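Local atomic coordinates of malonyl CoA-acyl carrier protein transacylase (Bartonella henselae, PDB entry 3QAT), a protein that probably transfers the malonyl group from malonyl-CoA to acyl carrier protein, supplying the chain-extension unit for bacterial fatty acid synthesis. Residues A[8-13]-A[276-281]; A[78-83]-A[307-312]; A[91-96]-A[231-236]. One frame throughout, in Å; residues are numbered along the deposited sequence.

How the interactions relate
Interactions 1 and 3 belong to the buried middle of the fold and share one parallel sheet: strand 6-11 lies between 275-281, its partner in interaction 1, and 93-96, which interaction 3 joins to 231-236. The backbones of F9 and F11 probably hydrogen-bond with A95, linking the two contacts. Four backbone bonds and a threonine hydroxyl join interaction 1; two backbone bonds and a water join interaction 3, where apolar contact does more. Interaction 2, its centre about 21 Å from the centre of the chain, pairs two helices mostly through apolar side chains, without hydrogen bonds, and reaches the surface at L83 and E310. It touches interaction 1 (A312 on F279, M80 on F9) but not interaction 3.

Interaction 1 of 3, residues A[8-13]-A[276-281]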
loop_
_atom_site.group_PDB
_atom_site.type_symbol
_atom_site.label_atom_id
_atom_site.label_comp_id
_atom_site.label_asym_id
_atom_site.label_seq_id
_atom_site.Cartn_x
_atom_site.Cartn_y
_atom_site.Cartn_z
ATOM N N ALA A 8 0.379 -12.610 10.021
ATOM C CA ALA A 8 0.814 -11.977 8.786
ATOM C C ALA A 8 1.137 -10.533 9.100
ATOM O O ALA A 8 0.518 -9.923 9.989
ATOM C CB ALA A 8 -0.268 -12.065 7.719
ATOM N N PHE A 9 2.120 -9.995 8.382
ATOM C CA PHE A 9 2.417 -8.549 8.473
ATOM C C PHE A 9 1.856 -7.868 7.219
ATOM O O PHE A 9 2.155 -8.278 6.078
ATOM C CB PHE A 9 3.939 -8.329 8.520
ATOM C CG PHE A 9 4.568 -8.493 9.881
ATOM C CD1 PHE A 9 3.875 -9.071 10.970
ATOM C CD2 PHE A 9 5.887 -8.063 10.079
ATOM C CE1 PHE A 9 4.494 -9.206 12.214
ATOM C CE2 PHE A 9 6.524 -8.209 11.317
ATOM C CZ PHE A 9 5.824 -8.777 12.396
ATOM N N THR A 10 1.100 -6.785 7.422
ATOM C CA THR A 10 0.526 -6.022 6.309
ATOM C C THR A 10 1.044 -4.593 6.388
ATOM O O THR A 10 1.285 -4.070 7.487
ATOM C CB THR A 10 -1.025 -6.024 6.301
ATOM O OG1 THR A 10 -1.527 -5.391 7.481
ATOM C CG2 THR A 10 -1.575 -7.472 6.226
ATOM N N PHE A 11 1.242 -3.982 5.219
ATOM C CA PHE A 11 1.926 -2.689 5.137
ATOM C C PHE A 11 1.050 -1.671 4.449
ATOM O O PHE A 11 0.582 -1.904 3.332
ATOM C CB PHE A 11 3.258 -2.898 4.370
ATOM C CG PHE A 11 4.242 -3.765 5.124
ATOM C CD1 PHE A 11 4.131 -5.168 5.109
ATOM C CD2 PHE A 11 5.243 -3.185 5.893
ATOM C CE1 PHE A 11 5.053 -5.966 5.832
ATOM C CE2 PHE A 11 6.155 -3.961 6.625
ATOM C CZ PHE A 11 6.061 -5.361 6.597
ATOM N N PRO A 12 0.805 -0.535 5.114
ATOM C CA PRO A 12 -0.133 0.433 4.574
ATOM C C PRO A 12 0.376 1.193 3.359
ATOM O O PRO A 12 1.601 1.245 3.090
ATOM C CB PRO A 12 -0.408 1.380 5.746
ATOM C CG PRO A 12 0.750 1.255 6.648
ATOM C CD PRO A 12 1.313 -0.156 6.446
ATOM N N GLY A 13 -0.583 1.767 2.636
ATOM C CA GLY A 13 -0.279 2.536 1.430
ATOM C C GLY A 13 -0.780 3.963 1.496
ATOM O O GLY A 13 -1.100 4.476 2.575
ATOM N N ASN A 276 -4.345 -16.146 12.096
ATOM C CA ASN A 276 -5.402 -15.560 12.922
ATOM C C ASN A 276 -5.118 -14.149 13.447
ATOM O O ASN A 276 -5.971 -13.553 14.098
ATOM C CB ASN A 276 -5.867 -16.517 14.053
ATOM C CG ASN A 276 -4.799 -16.785 15.145
ATOM O OD1 ASN A 276 -5.066 -17.566 16.081
ATOM N ND2 ASN A 276 -3.607 -16.180 15.034
ATOM N N THR A 277 -3.922 -13.626 13.163
ATOM C CA THR A 277 -3.551 -12.307 13.654
ATOM C C THR A 277 -2.939 -11.515 12.504
ATOM O O THR A 277 -1.973 -11.959 11.904
ATOM C CB THR A 277 -2.545 -12.365 14.833
ATOM O OG1 THR A 277 -3.097 -13.152 15.895
ATOM C CG2 THR A 277 -2.279 -10.970 15.384
ATOM N N LEU A 278 -3.514 -10.354 12.219
ATOM C CA LEU A 278 -3.004 -9.492 11.149
ATOM C C LEU A 278 -2.421 -8.247 11.774
ATOM O O LEU A 278 -3.158 -7.483 12.412
ATOM C CB LEU A 278 -4.156 -9.063 10.235
ATOM C CG LEU A 278 -4.876 -10.126 9.415
ATOM C CD1 LEU A 278 -6.196 -9.534 8.924
ATOM C CD2 LEU A 278 -4.037 -10.538 8.229
ATOM N N PHE A 279 -1.123 -8.030 11.572
ATOM C CA PHE A 279 -0.452 -6.854 12.100
ATOM C C PHE A 279 -0.357 -5.825 10.966
ATOM O O PHE A 279 -0.093 -6.203 9.833
ATOM C CB PHE A 279 0.957 -7.204 12.572
ATOM C CG PHE A 279 0.994 -8.064 13.792
ATOM C CD1 PHE A 279 0.826 -7.509 15.052
ATOM C CD2 PHE A 279 1.202 -9.433 13.666
ATOM C CE1 PHE A 279 0.891 -8.325 16.200
ATOM C CE2 PHE A 279 1.256 -10.245 14.782
ATOM C CZ PHE A 279 1.118 -9.685 16.049
ATOM N N GLU A 280 -0.636 -4.571 11.298
ATOM C CA GLU A 280 -0.423 -3.419 10.398
ATOM C C GLU A 280 0.861 -2.700 10.851
ATOM O O GLU A 280 0.914 -2.107 11.940
ATOM C CB GLU A 280 -1.638 -2.474 10.472
ATOM C CG GLU A 280 -1.465 -1.230 9.582
ATOM C CD GLU A 280 -2.753 -0.420 9.411
ATOM O OE1 GLU A 280 -3.692 -0.579 10.255
ATOM O OE2 GLU A 280 -2.828 0.334 8.387
ATOM N N ILE A 281 1.879 -2.750 9.996
ATOM C CA ILE A 281 3.210 -2.300 10.368
ATOM C C ILE A 281 3.456 -0.905 9.823
ATOM O O ILE A 281 3.504 -0.726 8.612
ATOM C CB ILE A 281 4.284 -3.254 9.767
ATOM C CG1 ILE A 281 4.071 -4.722 10.179
ATOM C CG2 ILE A 281 5.698 -2.781 10.168
ATOM C CD1 ILE A 281 4.098 -4.958 11.708
#
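Residues 8-11 and 276-281 run as neighbouring parallel strands, A8 opposite L278, F9 opposite F279 and T10 opposite E280, with the axes of these short segments approaching to 4.7 Å and the four backbone hydrogen bonds of a parallel pair. The carbonyl of F279 is gripped twice: T10 N donates to F279 O at 2.8 Å, and T10 OG1 donates to F279 O at 2.9 Å from above the carbonyl plane. That second bond depends on OG1 standing between the backbone N and carbonyl carbon of T10 (chi1 63°), and threonine suits a buried strand because it can satisfy its own hydroxyl this way. On the face carrying F9 and F279, packing is apolar. I281 CD1 sits over the centre of the F9 ring, 3.9 Å from its centroid, in a CH-pi contact, while F279 CD2 meets the F9 edge at CE1, 3.6 Å away. I281 lies beside F11, its CB 3.7 Å from F11 CE2 in an off-centre CH-pi contact. The buried carboxylate of E280 is held by T288 and L287 N. Helix 263-272 covers the A8 and L278 face, and helices 62-82 and 306-316 the other, the layered alpha/beta core of an acyl transferase domain.

Interaction 2 of 3, residues A[78-83]-A[307-312]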
loop_
_atom_site.group_PDB
_atom_site.type_symbol
_atom_site.label_atom_id
_atom_site.label_comp_id
_atom_site.label_asym_id
_atom_site.label_seq_id
_atom_site.Cartn_x
_atom_site.Cartn_y
_atom_site.Cartn_z
ATOM N N ARG A 78 12.757 -2.619 11.765
ATOM C CA ARG A 78 14.121 -2.676 12.292
ATOM C C ARG A 78 14.156 -2.648 13.805
ATOM O O ARG A 78 14.983 -3.347 14.414
ATOM C CB ARG A 78 14.995 -1.559 11.729
ATOM C CG ARG A 78 15.200 -1.697 10.259
ATOM C CD ARG A 78 16.349 -2.617 9.964
ATOM N NE ARG A 78 16.611 -2.652 8.524
ATOM C CZ ARG A 78 17.386 -1.772 7.874
ATOM N NH1 ARG A 78 17.951 -0.748 8.501
ATOM N NH2 ARG A 78 17.574 -1.911 6.584
ATOM N N VAL A 79 13.283 -1.845 14.416
ATOM C CA VAL A 79 13.158 -1.871 15.887
ATOM C C VAL A 79 12.733 -3.261 16.385
ATOM O O VAL A 79 13.349 -3.803 17.307
ATOM C CB VAL A 79 12.197 -0.763 16.416
ATOM C CG1 VAL A 79 11.943 -0.924 17.939
ATOM C CG2 VAL A 79 12.755 0.617 16.123
ATOM N N MET A 80 11.708 -3.858 15.759
ATOM C CA MET A 80 11.280 -5.209 16.122
ATOM C C MET A 80 12.417 -6.226 15.997
ATOM O O MET A 80 12.622 -7.070 16.890
ATOM C CB MET A 80 10.086 -5.666 15.272
ATOM C CG MET A 80 8.830 -4.837 15.523
ATOM S SD MET A 80 7.425 -5.441 14.536
ATOM C CE MET A 80 6.853 -6.858 15.467
ATOM N N GLU A 81 13.157 -6.164 14.892
ATOM C CA GLU A 81 14.298 -7.052 14.707
ATOM C C GLU A 81 15.373 -6.866 15.776
ATOM O O GLU A 81 15.916 -7.864 16.270
ATOM C CB GLU A 81 14.866 -6.928 13.297
ATOM C CG GLU A 81 13.872 -7.437 12.257
ATOM C CD GLU A 81 14.357 -7.205 10.849
ATOM O OE1 GLU A 81 15.075 -6.204 10.597
ATOM O OE2 GLU A 81 13.985 -8.029 9.986
ATOM N N GLN A 82 15.669 -5.624 16.175
ATOM C CA GLN A 82 16.678 -5.425 17.238
ATOM C C GLN A 82 16.213 -6.054 18.551
ATOM O O GLN A 82 17.025 -6.567 19.345
ATOM C CB GLN A 82 17.015 -3.939 17.456
ATOM C CG GLN A 82 18.111 -3.775 18.507
ATOM C CD GLN A 82 18.887 -2.463 18.439
ATOM O OE1 GLN A 82 18.724 -1.654 17.520
ATOM N NE2 GLN A 82 19.758 -2.254 19.435
ATOM N N LEU A 83 14.900 -6.019 18.760
ATOM C CA LEU A 83 14.279 -6.591 19.958
ATOM C C LEU A 83 14.005 -8.098 19.863
ATOM O O LEU A 83 13.354 -8.666 20.749
ATOM C CB LEU A 83 13.016 -5.806 20.340
ATOM C CG LEU A 83 13.297 -4.351 20.735
ATOM C CD1 LEU A 83 11.991 -3.569 20.946
ATOM C CD2 LEU A 83 14.223 -4.226 21.955
ATOM N N GLU A 307 5.003 0.861 22.455
ATOM C CA GLU A 307 4.062 0.040 23.210
ATOM C C GLU A 307 3.477 -1.061 22.318
ATOM O O GLU A 307 3.405 -2.234 22.710
ATOM C CB GLU A 307 2.928 0.923 23.777
ATOM C CG GLU A 307 3.358 1.951 24.843
ATOM C CD GLU A 307 4.314 3.072 24.377
ATOM O OE1 GLU A 307 4.277 3.498 23.186
ATOM O OE2 GLU A 307 5.128 3.529 25.233
ATOM N N GLU A 308 3.066 -0.676 21.112
ATOM C CA GLU A 308 2.517 -1.636 20.168
ATOM C C GLU A 308 3.561 -2.616 19.672
ATOM O O GLU A 308 3.245 -3.771 19.415
ATOM C CB GLU A 308 1.879 -0.901 18.967
ATOM C CG GLU A 308 0.570 -0.218 19.350
ATOM C CD GLU A 308 -0.006 0.615 18.224
ATOM O OE1 GLU A 308 0.785 1.062 17.355
ATOM O OE2 GLU A 308 -1.248 0.833 18.214
ATOM N N ILE A 309 4.798 -2.152 19.513
ATOM C CA ILE A 309 5.898 -3.063 19.182
ATOM C C ILE A 309 6.066 -4.130 20.282
ATOM O O ILE A 309 6.123 -5.327 19.989
ATOM C CB ILE A 309 7.218 -2.295 18.926
ATOM C CG1 ILE A 309 7.144 -1.587 17.562
ATOM C CG2 ILE A 309 8.425 -3.242 19.004
ATOM C CD1 ILE A 309 8.140 -0.434 17.435
ATOM N N GLU A 310 6.099 -3.698 21.530
ATOM C CA GLU A 310 6.203 -4.643 22.656
ATOM C C GLU A 310 5.061 -5.668 22.646
ATOM O O GLU A 310 5.313 -6.868 22.795
ATOM C CB GLU A 310 6.297 -3.909 24.014
ATOM C CG GLU A 310 7.569 -3.071 24.219
ATOM C CD GLU A 310 8.853 -3.894 24.252
ATOM O OE1 GLU A 310 8.799 -5.123 24.491
ATOM O OE2 GLU A 310 9.934 -3.299 24.053
ATOM N N ALA A 311 3.824 -5.202 22.416
ATOM C CA ALA A 311 2.651 -6.072 22.391
ATOM C C ALA A 311 2.735 -7.081 21.248
ATOM O O ALA A 311 2.441 -8.268 21.435
ATOM C CB ALA A 311 1.364 -5.240 22.299
ATOM N N ALA A 312 3.169 -6.619 20.065
ATOM C CA ALA A 312 3.286 -7.502 18.909
ATOM C C ALA A 312 4.339 -8.593 19.165
ATOM O O ALA A 312 4.126 -9.766 18.825
ATOM C CB ALA A 312 3.639 -6.682 17.637
#
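I309 faces three residues of 78-83 and uses a different branch for different neighbours. Its CD1 meets V79 CG1 at 3.9 Å, the two side chains crossing at about a right angle. Its CG2 lies 3.9 Å from M80 CG and also touches L83 CD1, 4.1 Å away. A beta-branched isoleucine suits this place because one arm reaches V79 and the other M80 and L83. A chi1 of -74° sets CG1 anti to the carbonyl carbon of I309 and CG2 anti to its backbone N, turning CG2 to M80 and L83; CD1 continues from CG1 to V79. M80 adds a second point of contact: its unbranched chain turns at chi3 (80°), bringing CE to 3.9 Å from A312 CB. Alanine's short side chain lets the M80 methyl come close to the helix. Toward solvent, L83 CD1 lies 3.7 Å from E310 OE2, an apolar methyl beside a carboxylate oxygen, and no hydrogen bond joins the segments anywhere.

The short helix axes stay 10.5 Å apart and cross at -51°, so side chains rather than backbones bridge the gap. On the second helix, E308 bonds to T302 and to the backbone N of G304, tying the helix start to the end of strand 299-303 and to the residue just after it. V303 on that strand touches M80, I309 and A312, while A32 of helix 30-43 packs against V79: helices 62-82 and 306-316 thus meet beside the edge strand 299-303 of the parallel sheet.

Interaction 3 of 3, residues A[91-96]-A[231-236]; sequences VKFVAG and IVPLIA
The F93 ring has P233 CG at its edge, 4.2 Å from F93 CD1, and CG of its own neighbour K92 over one face, offset toward the rim. I235 CD1 approaches the ring obliquely, 3.7 Å from F93 CD1, and W269 of helix 263-272 meets the F93 ring edge-to-face. A flat phenylalanine fits where a proline, an isoleucine and a lysine chain converge; the lysine amine itself reaches N273 O. Alongside, the backbones make a single bridge, V94 with L234. V94 N donates to P233 O at 3.0 Å, almost straight at 176°, and I235 N donates to V94 O at 2.8 Å. P233 has no N-H to give, and the pairing uses only its carbonyl. V94 CG1 meets V232 CG2, 3.9 Å away, the two compact valines crossing at about a right angle, while A95 CB is small enough to lie beside I235 CB. A water accepts from G96 N at 2.9 Å and can donate to I235 O at 2.8 Å, though other acceptors compete. The strand ends at G96, first glycine of a probable nucleophile elbow, as expected in this family. With few direct bonds and V232 O buried without a partner, apolar closure carries much of this contact.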
loop_
_atom_site.group_PDB
_atom_site.type_symbol
_atom_site.label_atom_id
_atom_site.label_comp_id
_atom_site.label_asym_id
_atom_site.label_seq_id
_atom_site.Cartn_x
_atom_site.Cartn_y
_atom_site.Cartn_z
ATOM N N VAL A 91 6.625 -14.992 11.069
ATOM C CA VAL A 91 5.625 -14.389 10.183
ATOM C C VAL A 91 5.361 -15.315 9.004
ATOM O O VAL A 91 6.296 -15.680 8.279
ATOM C CB VAL A 91 6.095 -12.995 9.689
ATOM C CG1 VAL A 91 5.047 -12.365 8.768
ATOM C CG2 VAL A 91 6.383 -12.078 10.875
ATOM N N LYS A 92 4.105 -15.720 8.830
ATOM C CA LYS A 92 3.746 -16.647 7.767
ATOM C C LYS A 92 3.770 -16.005 6.371
ATOM O O LYS A 92 4.294 -16.600 5.420
ATOM C CB LYS A 92 2.371 -17.274 8.050
ATOM C CG LYS A 92 2.123 -18.565 7.311
ATOM C CD LYS A 92 0.905 -19.326 7.889
ATOM C CE LYS A 92 0.850 -20.790 7.434
ATOM N NZ LYS A 92 0.078 -21.053 6.163
ATOM N N PHE A 93 3.184 -14.801 6.260
ATOM C CA PHE A 93 3.073 -14.113 4.983
ATOM C C PHE A 93 3.237 -12.611 5.183
ATOM O O PHE A 93 2.972 -12.103 6.275
ATOM C CB PHE A 93 1.688 -14.316 4.360
ATOM C CG PHE A 93 1.272 -15.772 4.228
ATOM C CD1 PHE A 93 1.953 -16.621 3.365
ATOM C CD2 PHE A 93 0.194 -16.264 4.960
ATOM C CE1 PHE A 93 1.557 -17.982 3.240
ATOM C CE2 PHE A 93 -0.210 -17.604 4.836
ATOM C CZ PHE A 93 0.481 -18.451 3.978
ATOM N N VAL A 94 3.655 -11.941 4.109
ATOM C CA VAL A 94 3.607 -10.456 4.054
ATOM C C VAL A 94 2.719 -10.008 2.924
ATOM O O VAL A 94 2.555 -10.725 1.944
ATOM C CB VAL A 94 5.014 -9.799 3.955
ATOM C CG1 VAL A 94 5.827 -10.090 5.226
ATOM C CG2 VAL A 94 5.748 -10.243 2.685
ATOM N N ALA A 95 2.121 -8.824 3.072
ATOM C CA ALA A 95 1.322 -8.228 2.025
ATOM C C ALA A 95 1.281 -6.728 2.272
ATOM O O ALA A 95 1.456 -6.286 3.402
ATOM C CB ALA A 95 -0.112 -8.790 2.052
ATOM N N GLY A 96 1.063 -5.951 1.221
ATOM C CA GLY A 96 0.943 -4.499 1.455
ATOM C C GLY A 96 0.055 -3.868 0.418
ATOM O O GLY A 96 -0.110 -4.392 -0.691
ATOM N N ILE A 231 11.984 -13.901 2.080
ATOM C CA ILE A 231 12.188 -14.975 3.072
ATOM C C ILE A 231 10.871 -15.623 3.543
ATOM O O ILE A 231 10.863 -16.774 4.039
ATOM C CB ILE A 231 13.000 -14.483 4.287
ATOM C CG1 ILE A 231 12.212 -13.399 5.032
ATOM C CG2 ILE A 231 14.415 -14.052 3.854
ATOM C CD1 ILE A 231 12.617 -13.176 6.414
ATOM N N VAL A 232 9.771 -14.879 3.399
ATOM C CA VAL A 232 8.406 -15.430 3.529
ATOM C C VAL A 232 7.609 -14.903 2.338
ATOM O O VAL A 232 7.980 -13.866 1.796
ATOM C CB VAL A 232 7.729 -15.107 4.886
ATOM C CG1 VAL A 232 8.616 -15.540 6.058
ATOM C CG2 VAL A 232 7.362 -13.645 5.016
ATOM N N PRO A 233 6.547 -15.617 1.906
ATOM C CA PRO A 233 5.921 -15.220 0.652
ATOM C C PRO A 233 5.158 -13.906 0.737
ATOM O O PRO A 233 4.611 -13.561 1.791
ATOM C CB PRO A 233 4.919 -16.354 0.368
ATOM C CG PRO A 233 5.400 -17.522 1.177
ATOM C CD PRO A 233 6.013 -16.913 2.402
ATOM N N LEU A 234 5.128 -13.224 -0.400
ATOM C CA LEU A 234 4.281 -12.048 -0.562
ATOM C C LEU A 234 2.911 -12.444 -1.126
ATOM O O LEU A 234 2.837 -13.106 -2.182
ATOM C CB LEU A 234 4.981 -11.109 -1.540
ATOM C CG LEU A 234 4.174 -9.849 -1.900
ATOM C CD1 LEU A 234 4.259 -8.796 -0.785
ATOM C CD2 LEU A 234 4.606 -9.278 -3.263
ATOM N N ILE A 235 1.822 -12.005 -0.481
ATOM C CA ILE A 235 0.510 -12.231 -1.081
ATOM C C ILE A 235 0.239 -11.020 -1.992
ATOM O O ILE A 235 -0.160 -9.955 -1.520
ATOM C CB ILE A 235 -0.613 -12.373 -0.026
ATOM C CG1 ILE A 235 -0.213 -13.338 1.092
ATOM C CG2 ILE A 235 -1.939 -12.810 -0.718
ATOM C CD1 ILE A 235 0.261 -14.747 0.615
ATOM N N ALA A 236 0.514 -11.175 -3.279
ATOM C CA ALA A 236 0.532 -10.049 -4.214
ATOM C C ALA A 236 -0.845 -9.480 -4.470
ATOM O O ALA A 236 -1.832 -10.205 -4.558
ATOM C CB ALA A 236 1.200 -10.444 -5.547
HETATM O O HOH W 1 1.063 -7.468 -1.245
#